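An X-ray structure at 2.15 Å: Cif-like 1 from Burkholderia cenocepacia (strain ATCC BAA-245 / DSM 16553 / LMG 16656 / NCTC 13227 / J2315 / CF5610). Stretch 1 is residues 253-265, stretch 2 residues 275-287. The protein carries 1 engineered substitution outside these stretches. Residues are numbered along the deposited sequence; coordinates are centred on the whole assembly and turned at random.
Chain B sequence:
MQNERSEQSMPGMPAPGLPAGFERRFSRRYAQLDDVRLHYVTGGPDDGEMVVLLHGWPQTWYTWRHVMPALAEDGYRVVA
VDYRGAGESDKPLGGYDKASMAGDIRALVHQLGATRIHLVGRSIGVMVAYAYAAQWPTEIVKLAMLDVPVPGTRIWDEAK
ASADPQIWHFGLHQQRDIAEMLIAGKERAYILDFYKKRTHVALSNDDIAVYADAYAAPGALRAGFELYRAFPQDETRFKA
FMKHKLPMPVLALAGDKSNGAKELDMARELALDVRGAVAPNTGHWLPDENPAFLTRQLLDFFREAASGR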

# COMPACT_ATOMS: atom_id res chain seq x y z
N LEU B 253 34.63 -17.02 22.19
CA LEU B 253 34.90 -17.12 20.76
C LEU B 253 34.29 -15.95 20.01
O LEU B 253 33.21 -15.48 20.35
CB LEU B 253 34.36 -18.42 20.17
CG LEU B 253 34.82 -19.74 20.78
CD1 LEU B 253 33.96 -20.89 20.23
CD2 LEU B 253 36.28 -19.98 20.48
N ALA B 254 34.99 -15.49 18.96
CA ALA B 254 34.48 -14.43 18.09
C ALA B 254 35.29 -14.41 16.80
O ALA B 254 36.37 -14.99 16.72
CB ALA B 254 34.52 -13.06 18.78
N GLY B 255 34.72 -13.79 15.78
CA GLY B 255 35.40 -13.71 14.50
C GLY B 255 36.41 -12.58 14.46
O GLY B 255 36.24 -11.53 15.08
N ASP B 256 37.48 -12.79 13.68
CA ASP B 256 38.53 -11.77 13.62
C ASP B 256 38.06 -10.51 12.91
O ASP B 256 38.68 -9.46 13.08
CB ASP B 256 39.79 -12.32 12.92
CG ASP B 256 39.54 -12.73 11.48
OD1 ASP B 256 38.36 -12.79 11.07
OD2 ASP B 256 40.53 -12.97 10.76
N LYS B 257 37.01 -10.59 12.10
CA LYS B 257 36.51 -9.42 11.40
C LYS B 257 35.42 -8.69 12.16
O LYS B 257 34.87 -7.71 11.65
CB LYS B 257 35.99 -9.81 10.01
CG LYS B 257 36.99 -10.53 9.15
CD LYS B 257 38.12 -9.60 8.73
CE LYS B 257 39.02 -10.26 7.70
NZ LYS B 257 40.28 -9.50 7.50
N SER B 258 35.14 -9.11 13.40
CA SER B 258 34.16 -8.41 14.21
C SER B 258 34.77 -8.15 15.59
O SER B 258 35.75 -7.40 15.70
CB SER B 258 32.86 -9.24 14.24
OG SER B 258 31.94 -8.83 15.23
N ASN B 259 34.27 -8.80 16.65
CA ASN B 259 34.78 -8.46 17.98
C ASN B 259 36.10 -9.15 18.30
O ASN B 259 36.89 -8.64 19.10
CB ASN B 259 33.76 -8.81 19.07
CG ASN B 259 32.73 -7.72 19.26
OD1 ASN B 259 33.03 -6.54 19.05
ND2 ASN B 259 31.52 -8.10 19.65
N GLY B 260 36.35 -10.32 17.70
CA GLY B 260 37.65 -10.96 17.83
C GLY B 260 38.05 -11.21 19.27
O GLY B 260 37.31 -11.83 20.05
N ALA B 261 39.25 -10.73 19.60
CA ALA B 261 39.88 -10.96 20.89
C ALA B 261 39.15 -10.25 22.03
O ALA B 261 39.40 -10.58 23.19
CB ALA B 261 41.34 -10.50 20.86
N LYS B 262 38.28 -9.29 21.73
CA LYS B 262 37.60 -8.57 22.81
C LYS B 262 36.53 -9.42 23.49
O LYS B 262 36.09 -9.08 24.59
CB LYS B 262 36.98 -7.28 22.27
CG LYS B 262 37.96 -6.38 21.54
CD LYS B 262 37.26 -5.17 20.92
CE LYS B 262 38.15 -4.44 19.93
NZ LYS B 262 38.24 -5.11 18.59
N GLU B 263 36.09 -10.52 22.86
CA GLU B 263 35.24 -11.46 23.58
C GLU B 263 36.03 -12.14 24.67
O GLU B 263 35.49 -12.46 25.75
CB GLU B 263 34.69 -12.51 22.61
CG GLU B 263 33.52 -13.32 23.18
CD GLU B 263 32.25 -12.51 23.23
OE1 GLU B 263 32.27 -11.35 22.76
OE2 GLU B 263 31.22 -13.03 23.75
N LEU B 264 37.31 -12.32 24.40
CA LEU B 264 38.21 -13.02 25.28
C LEU B 264 38.55 -12.13 26.48
O LEU B 264 38.55 -12.59 27.63
CB LEU B 264 39.43 -13.34 24.43
CG LEU B 264 39.46 -14.65 23.64
CD1 LEU B 264 38.51 -14.48 22.40
CD2 LEU B 264 40.88 -14.93 23.18
N ASP B 265 38.78 -10.83 26.22
CA ASP B 265 38.95 -9.85 27.29
C ASP B 265 37.67 -9.67 28.10
O ASP B 265 37.71 -9.59 29.33
CB ASP B 265 39.36 -8.50 26.70
CG ASP B 265 40.57 -8.61 25.80
OD1 ASP B 265 40.75 -7.74 24.92
OD2 ASP B 265 41.34 -9.59 25.95
N ARG B 275 39.35 -19.48 28.62
CA ARG B 275 40.21 -19.76 27.49
C ARG B 275 39.44 -19.35 26.25
O ARG B 275 38.20 -19.33 26.25
CB ARG B 275 40.63 -21.24 27.41
CG ARG B 275 39.66 -22.16 26.69
CD ARG B 275 38.57 -22.65 27.63
NE ARG B 275 39.09 -23.58 28.63
CZ ARG B 275 38.99 -23.40 29.95
NH1 ARG B 275 38.40 -22.32 30.43
NH2 ARG B 275 39.48 -24.31 30.78
N GLY B 276 40.16 -18.96 25.20
CA GLY B 276 39.48 -18.43 24.04
C GLY B 276 40.24 -18.66 22.75
O GLY B 276 41.39 -19.09 22.74
N ALA B 277 39.55 -18.36 21.65
CA ALA B 277 40.12 -18.43 20.32
C ALA B 277 39.38 -17.42 19.45
O ALA B 277 38.26 -17.02 19.76
CB ALA B 277 40.01 -19.83 19.73
N VAL B 278 40.02 -17.05 18.35
CA VAL B 278 39.44 -16.11 17.40
C VAL B 278 39.31 -16.83 16.07
O VAL B 278 40.29 -17.40 15.57
CB VAL B 278 40.30 -14.84 17.24
CG1 VAL B 278 39.87 -14.09 16.00
CG2 VAL B 278 40.20 -13.96 18.48
N ALA B 279 38.10 -16.81 15.50
CA ALA B 279 37.85 -17.52 14.25
C ALA B 279 38.45 -16.73 13.09
O ALA B 279 38.15 -15.54 12.94
CB ALA B 279 36.35 -17.72 14.04
N PRO B 280 39.26 -17.36 12.24
CA PRO B 280 39.87 -16.62 11.13
C PRO B 280 38.85 -16.35 10.03
O PRO B 280 37.94 -17.15 9.78
CB PRO B 280 40.98 -17.56 10.63
CG PRO B 280 40.76 -18.88 11.30
CD PRO B 280 39.55 -18.80 12.18
N ASN B 281 39.00 -15.17 9.41
CA ASN B 281 38.17 -14.71 8.29
C ASN B 281 36.68 -14.92 8.55
O ASN B 281 35.93 -15.40 7.70
CB ASN B 281 38.60 -15.41 7.00
CG ASN B 281 39.97 -14.95 6.51
OD1 ASN B 281 40.87 -15.76 6.31
ND2 ASN B 281 40.12 -13.65 6.31
N THR B 282 36.23 -14.48 9.73
CA THR B 282 34.87 -14.72 10.19
C THR B 282 34.29 -13.42 10.74
O THR B 282 34.98 -12.66 11.41
CB THR B 282 34.82 -15.79 11.29
OG1 THR B 282 35.35 -17.02 10.77
CG2 THR B 282 33.39 -16.03 11.77
N GLY B 283 33.02 -13.17 10.42
CA GLY B 283 32.39 -11.97 10.92
C GLY B 283 31.68 -12.16 12.24
O GLY B 283 32.09 -12.97 13.07
N HIS B 284 30.54 -11.48 12.38
CA HIS B 284 29.82 -11.39 13.63
C HIS B 284 28.98 -12.63 13.93
O HIS B 284 28.67 -12.87 15.10
CB HIS B 284 28.91 -10.16 13.60
CG HIS B 284 28.28 -9.82 14.91
ND1 HIS B 284 28.98 -9.28 15.96
CD2 HIS B 284 26.99 -9.92 15.33
CE1 HIS B 284 28.16 -9.06 16.98
NE2 HIS B 284 26.95 -9.45 16.62
N TRP B 285 28.64 -13.43 12.92
CA TRP B 285 27.66 -14.52 13.07
C TRP B 285 28.36 -15.87 13.03
O TRP B 285 28.31 -16.59 12.03
CB TRP B 285 26.58 -14.43 11.97
CG TRP B 285 26.09 -13.03 11.70
CD1 TRP B 285 26.44 -12.23 10.65
CD2 TRP B 285 25.16 -12.28 12.49
NE1 TRP B 285 25.77 -11.03 10.74
CE2 TRP B 285 24.98 -11.04 11.86
CE3 TRP B 285 24.45 -12.55 13.67
CZ2 TRP B 285 24.14 -10.04 12.37
CZ3 TRP B 285 23.61 -11.57 14.18
CH2 TRP B 285 23.47 -10.33 13.53
N LEU B 286 28.98 -16.24 14.15
CA LEU B 286 29.79 -17.45 14.18
C LEU B 286 29.03 -18.70 13.76
O LEU B 286 29.55 -19.45 12.92
CB LEU B 286 30.42 -17.62 15.57
CG LEU B 286 31.95 -17.57 15.56
CD1 LEU B 286 32.49 -17.85 16.96
CD2 LEU B 286 32.53 -18.55 14.54
N PRO B 287 27.83 -19.00 14.29
CA PRO B 287 27.13 -20.22 13.84
C PRO B 287 26.76 -20.20 12.36
O PRO B 287 26.70 -21.27 11.74
CB PRO B 287 25.88 -20.26 14.73
CG PRO B 287 26.24 -19.45 15.93
CD PRO B 287 27.11 -18.34 15.40
O HOH W 1 32.09 -13.11 15.72
O HOH W 2 41.17 -11.42 5.23

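Where two neighbouring parallel strands run out, the loops that follow them must take over the job of holding the chain together, and Cif-like 1 offers a compact example. Followed along the second stretch, the contact begins with apolar packing, turns polar through the loop and ends in apolar packing again at Leu286. Arg275 turns away from the first stretch and takes no part. At Gly276 the backbone itself is the surface: its CA lies 3.8 Å from Leu264 CG, and a CB built here would fall 2.4 Å from that same Leu264 CG, so glycine lets the helix of the first stretch lie close against the strand.

Ala277 follows, its small CB meeting Leu253 CD2 at 3.8 Å, while its carbonyl O receives a CA-H...O contact from Leu253 CA at 3.5 Å. Val278 points to the other face of the sheet, the one Ala254 also faces. Its branches serve different neighbours: CG1 rests 3.6 Å from Asp256 CB, and CG2 lies 3.5 Å from Ala261 N and 4.3 Å from Leu264 CD1. Ala279 then secures the backbone in both directions. Its N donates to Ala254 O at 2.8 Å, and its O accepts from Asp256 N at 2.9 Å, two bonds that straddle Gly255 in the manner of a parallel bridge.

Beyond the strand, Asp256 becomes the organizer. With chi1 in p, its carboxylate reaches the turning backbone, where Asn281 N donates to Asp256 OD2 and Thr282 N to Asp256 OD1, each at 3.0 Å. A short acid suits this place because its two oxygens can serve successive amides. Pro280 itself adds little area, but its O accepts a 2.8 Å bond from Thr282 OG1 that braces the loop. Asn281 points its CB away, yet a water joins the side chains, 2.7 Å from Asn281 ND2 in a weak bond and 3.1 Å from Lys257 NZ.

The carbonyl of Thr282 answers the carboxylate, its O accepting from Lys257 N at 3.0 Å. Here Gly255 is essential to the fit: an ideal CB would sit 2.2 Å from Thr282 O and 2.4 Å from Gly283 O. A second water accepts from Gly255 N and donates to Gly283 O, both at 2.7 Å. His284 meets Ser258 at its ring edge, where His284 ND1 and Ser258 OG share a hydrogen bond of 3.1 Å. Trp285, at the N-cap position, turns away, and Leu286 closes the contact with buried packing, its CD1 3.8 Å from Leu253 CB.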